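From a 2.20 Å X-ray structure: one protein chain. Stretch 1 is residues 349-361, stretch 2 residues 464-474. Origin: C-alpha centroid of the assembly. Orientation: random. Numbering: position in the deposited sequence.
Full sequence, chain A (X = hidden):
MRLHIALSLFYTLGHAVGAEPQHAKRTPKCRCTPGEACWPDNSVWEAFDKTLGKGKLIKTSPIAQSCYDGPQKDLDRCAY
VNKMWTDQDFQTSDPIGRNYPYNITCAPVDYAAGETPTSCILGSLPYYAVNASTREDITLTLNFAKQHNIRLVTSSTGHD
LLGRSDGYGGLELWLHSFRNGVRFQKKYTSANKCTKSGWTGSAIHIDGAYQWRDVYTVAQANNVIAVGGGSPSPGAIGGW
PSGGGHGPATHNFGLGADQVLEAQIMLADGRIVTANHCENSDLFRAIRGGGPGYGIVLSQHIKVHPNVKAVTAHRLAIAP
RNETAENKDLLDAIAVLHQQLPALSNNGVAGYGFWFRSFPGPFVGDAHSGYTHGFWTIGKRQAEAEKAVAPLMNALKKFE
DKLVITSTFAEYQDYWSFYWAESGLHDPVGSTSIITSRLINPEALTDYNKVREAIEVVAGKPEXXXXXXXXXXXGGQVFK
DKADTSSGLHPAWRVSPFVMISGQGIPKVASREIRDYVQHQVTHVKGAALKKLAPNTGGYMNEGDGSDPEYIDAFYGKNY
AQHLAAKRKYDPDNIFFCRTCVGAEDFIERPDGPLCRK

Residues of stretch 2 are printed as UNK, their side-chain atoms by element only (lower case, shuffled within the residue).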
# COMPACT_ATOMS: atom_id res chain seq x y z
N VAL A 349 -7.13 6.88 20.26
CA VAL A 349 -7.10 7.80 19.14
C VAL A 349 -6.30 7.17 17.98
O VAL A 349 -5.25 6.53 18.17
CB VAL A 349 -6.48 9.17 19.51
CG1 VAL A 349 -6.56 10.15 18.35
CG2 VAL A 349 -7.19 9.78 20.70
N ALA A 350 -6.83 7.36 16.78
CA ALA A 350 -6.20 6.90 15.54
C ALA A 350 -6.48 7.90 14.42
O ALA A 350 -7.37 8.77 14.53
CB ALA A 350 -6.71 5.52 15.16
N GLY A 351 -5.73 7.76 13.33
CA GLY A 351 -5.99 8.53 12.10
C GLY A 351 -4.74 9.03 11.42
O GLY A 351 -3.66 8.45 11.58
N TYR A 352 -4.89 10.09 10.64
CA TYR A 352 -3.81 10.51 9.78
C TYR A 352 -3.56 11.99 9.87
O TYR A 352 -4.51 12.79 9.85
CB TYR A 352 -4.08 10.12 8.32
CG TYR A 352 -4.37 8.65 8.17
CD1 TYR A 352 -5.70 8.15 8.28
CD2 TYR A 352 -3.37 7.75 7.92
CE1 TYR A 352 -5.97 6.81 8.14
CE2 TYR A 352 -3.63 6.39 7.78
CZ TYR A 352 -4.94 5.93 7.88
OH TYR A 352 -5.20 4.60 7.73
N GLY A 353 -2.27 12.34 9.90
CA GLY A 353 -1.80 13.72 9.94
C GLY A 353 -0.84 13.99 8.81
O GLY A 353 -0.12 13.09 8.37
N PHE A 354 -0.83 15.25 8.36
CA PHE A 354 -0.16 15.67 7.14
C PHE A 354 0.49 17.01 7.42
O PHE A 354 -0.14 17.86 8.01
CB PHE A 354 -1.18 15.87 6.00
CG PHE A 354 -1.92 14.63 5.62
CD1 PHE A 354 -3.06 14.23 6.34
CD2 PHE A 354 -1.50 13.84 4.56
CE1 PHE A 354 -3.75 13.06 6.00
CE2 PHE A 354 -2.20 12.68 4.22
CZ PHE A 354 -3.33 12.29 4.94
N TRP A 355 1.71 17.22 6.96
CA TRP A 355 2.37 18.48 7.22
C TRP A 355 3.46 18.79 6.21
O TRP A 355 4.01 17.88 5.55
CB TRP A 355 2.91 18.55 8.66
CG TRP A 355 4.03 17.57 9.03
CD1 TRP A 355 3.89 16.34 9.56
CD2 TRP A 355 5.45 17.81 8.96
NE1 TRP A 355 5.12 15.75 9.78
CE2 TRP A 355 6.10 16.65 9.44
CE3 TRP A 355 6.23 18.88 8.52
CZ2 TRP A 355 7.49 16.52 9.47
CZ3 TRP A 355 7.62 18.76 8.56
CH2 TRP A 355 8.23 17.59 9.03
N PHE A 356 3.77 20.08 6.13
CA PHE A 356 4.68 20.63 5.13
C PHE A 356 5.43 21.76 5.78
O PHE A 356 4.82 22.66 6.37
CB PHE A 356 3.92 21.20 3.91
CG PHE A 356 3.32 20.16 3.04
CD1 PHE A 356 4.07 19.58 2.03
CD2 PHE A 356 2.00 19.74 3.24
CE1 PHE A 356 3.53 18.58 1.23
CE2 PHE A 356 1.47 18.74 2.44
CZ PHE A 356 2.22 18.17 1.43
N ARG A 357 6.74 21.73 5.64
CA ARG A 357 7.57 22.90 5.97
C ARG A 357 7.33 24.04 5.01
O ARG A 357 7.31 25.20 5.38
CB ARG A 357 9.04 22.56 5.92
CG ARG A 357 9.84 23.62 6.68
CD ARG A 357 11.12 24.08 6.03
NE ARG A 357 12.21 23.17 6.31
CZ ARG A 357 13.07 23.28 7.31
NH1 ARG A 357 13.06 24.30 8.17
NH2 ARG A 357 13.99 22.31 7.42
N SER A 358 7.15 23.70 3.75
CA SER A 358 6.79 24.67 2.71
C SER A 358 5.96 23.95 1.69
O SER A 358 6.21 22.76 1.42
CB SER A 358 8.06 25.21 2.05
OG SER A 358 8.64 24.18 1.28
N PHE A 359 5.02 24.66 1.10
CA PHE A 359 4.04 24.08 0.15
C PHE A 359 3.85 25.08 -0.97
O PHE A 359 3.94 26.27 -0.74
CB PHE A 359 2.72 23.87 0.89
CG PHE A 359 1.74 23.02 0.16
CD1 PHE A 359 1.98 21.68 -0.05
CD2 PHE A 359 0.54 23.56 -0.31
CE1 PHE A 359 1.06 20.89 -0.73
CE2 PHE A 359 -0.41 22.75 -0.94
CZ PHE A 359 -0.14 21.42 -1.16
N PRO A 360 3.58 24.61 -2.20
CA PRO A 360 3.48 25.62 -3.28
C PRO A 360 2.14 26.36 -3.32
O PRO A 360 1.54 26.48 -4.36
CB PRO A 360 3.73 24.79 -4.55
CG PRO A 360 3.25 23.43 -4.20
CD PRO A 360 3.54 23.23 -2.73
N GLY A 361 1.73 26.94 -2.21
CA GLY A 361 0.45 27.60 -2.12
C GLY A 361 -0.11 27.45 -0.74
O GLY A 361 0.52 26.86 0.11
N UNK A 464 12.36 22.41 -1.86
CA UNK A 464 11.85 21.16 -2.37
C UNK A 464 10.65 20.75 -1.51
O UNK A 464 10.73 20.76 -0.24
o UNK A 464 16.29 19.30 -3.71
c UNK A 464 14.26 20.47 -2.98
c UNK A 464 15.25 19.27 -2.99
o UNK A 464 15.03 18.27 -2.25
c UNK A 464 12.94 20.08 -2.32
N UNK A 465 9.54 20.39 -2.18
CA UNK A 465 8.36 19.91 -1.49
C UNK A 465 8.62 18.51 -0.97
O UNK A 465 8.98 17.62 -1.73
c UNK A 465 7.10 19.88 -2.37
c UNK A 465 5.88 19.49 -1.50
c UNK A 465 6.88 21.26 -2.99
N UNK A 466 8.43 18.35 0.34
CA UNK A 466 8.55 17.09 1.01
C UNK A 466 7.19 16.80 1.64
O UNK A 466 6.66 17.59 2.44
c UNK A 466 9.68 17.15 2.04
o UNK A 466 10.96 17.26 1.40
N UNK A 467 6.62 15.65 1.27
CA UNK A 467 5.42 15.16 1.94
C UNK A 467 5.85 14.44 3.22
O UNK A 467 6.73 13.55 3.18
c UNK A 467 4.72 14.17 1.06
o UNK A 467 5.62 13.06 0.87
N UNK A 468 5.25 14.84 4.33
CA UNK A 468 5.41 14.12 5.58
C UNK A 468 4.02 13.71 6.08
O UNK A 468 3.07 14.50 6.03
n UNK A 468 8.10 16.19 5.71
c UNK A 468 7.62 15.04 6.25
c UNK A 468 6.15 14.98 6.57
o UNK A 468 8.33 14.04 6.47
N UNK A 469 3.90 12.46 6.51
CA UNK A 469 2.61 11.91 6.88
C UNK A 469 2.80 11.09 8.15
O UNK A 469 3.80 10.31 8.28
c UNK A 469 1.97 11.74 4.44
c UNK A 469 0.63 10.47 6.16
c UNK A 469 2.03 11.00 5.78
N UNK A 470 1.86 11.27 9.07
CA UNK A 470 1.74 10.48 10.29
C UNK A 470 0.58 9.48 10.16
O UNK A 470 -0.54 9.90 9.91
c UNK A 470 2.69 12.22 11.78
c UNK A 470 1.21 10.54 12.74
c UNK A 470 1.47 11.37 11.50
N UNK A 471 0.85 8.18 10.35
CA UNK A 471 -0.17 7.13 10.29
C UNK A 471 -0.41 6.62 11.70
O UNK A 471 0.29 5.73 12.18
c UNK A 471 0.63 6.32 7.93
c UNK A 471 0.73 5.02 7.15
c UNK A 471 0.29 5.99 9.38
c UNK A 471 1.95 7.06 7.88
N UNK A 472 -1.37 7.22 12.39
CA UNK A 472 -1.62 6.85 13.76
C UNK A 472 -2.57 5.65 13.70
O UNK A 472 -3.77 5.76 13.90
c UNK A 472 -3.04 9.05 16.61
c UNK A 472 -2.19 8.03 14.54
c UNK A 472 -2.41 7.80 16.03
c UNK A 472 -1.10 7.45 16.76
N UNK A 473 -1.99 4.50 13.39
CA UNK A 473 -2.77 3.32 12.98
C UNK A 473 -2.47 2.06 13.73
O UNK A 473 -3.10 1.08 13.47
c UNK A 473 -2.63 3.04 11.46
c UNK A 473 -1.21 2.69 11.09
c UNK A 473 -3.11 4.24 10.65
N UNK A 474 -1.54 2.09 14.67
CA UNK A 474 -1.23 0.91 15.45
C UNK A 474 -1.59 1.23 16.90
O UNK A 474 -2.46 2.07 17.12
c UNK A 474 0.21 0.49 15.25
o UNK A 474 0.57 -0.65 16.04
O HOH W 1 -3.16 4.65 17.65
O HOH W 2 2.63 16.28 3.86
O HOH W 3 8.21 19.92 4.53
O HOH W 4 8.15 20.90 1.81

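Position 464 has three side-chain carbons in a row, the third carrying two oxygens. That is a carboxylate on a two-carbon arm, so the residue is glutamate, E464. Its CA-to-CB bond points away from stretch 1, and its carboxylate is hydrogen-bonded elsewhere in the structure.

Position 465 has three carbons, forked at CB. One branch lies 3.7 Å from CE1 of F356, and a branch carbon is 3.9 Å from CD of P360. A short fork with no polar atom is valine, V465; the two contacts are made by CG1 and CG2 respectively.

Position 466 has one carbon and one oxygen. This is serine, S466. Its side chain stays clear of stretch 1, but its backbone O is 3.3 Å from CD1 of F356.

Position 467 also has one carbon and one oxygen, and is serine, S467. CA-to-CB points away. The CA of S467 is 4.0 Å from CE1 of F356.

Position 468 has two carbons, the second carrying one oxygen and one nitrogen. Its CB sits over one face of the W355 indole, 3.6 Å from the centroid of the five-membered ring. The amide end identifies asparagine, N468. Both amide atoms are hydrogen-bonded elsewhere in the structure.

Position 469 has three carbons, forked at CB. One branch is 4.1 Å from CD2 of F354. This is valine, V469, and the branch is CG2.

Position 470 has the same three-carbon fork. It points to the face of the sheet where G353 has no side chain. It is valine, V470.

Position 471 has four carbons, forked at the second. The forked carbon is 4.2 Å from CD2 of Y352. A fork one carbon beyond CB means leucine, L471.

Position 472 has four carbons with the same fork. One terminal carbon is 4.1 Å from CG1 of V349. This is leucine, L472, and that carbon is CD2.

Position 473 has three carbons, forked at CB. One branch is 3.6 Å from both OH and CE2 of Y352. It is valine, V473, and the branch is CG1.

Position 474 has one carbon and one oxygen, and makes no direct contact with stretch 1. It is serine, S474.

The two strands run antiparallel and are joined mainly through the backbone. G351 N donates to L472 O (2.9 Å) and L472 N to G351 O (2.7 Å). G353 N and V470 O (3.0 Å) and V470 N and G353 O (2.8 Å) form a second pair. W355 N donates to N468 O (3.2 Å). Side chains alternate between the faces: Y352, F354, V469 and L471 on one, W355, N468, V470 and L472 on the other. On the second face, the absent side chains of G351 and G353 leave V470 and L472 without a side chain directly across. Water 1 links V349 O (2.9 Å) to S474 O (2.7 Å), and water 2 links W355 O (2.7 Å) to N468 O (2.8 Å).

Stretch 2, residues 464-474: EVSSNVVLLVS
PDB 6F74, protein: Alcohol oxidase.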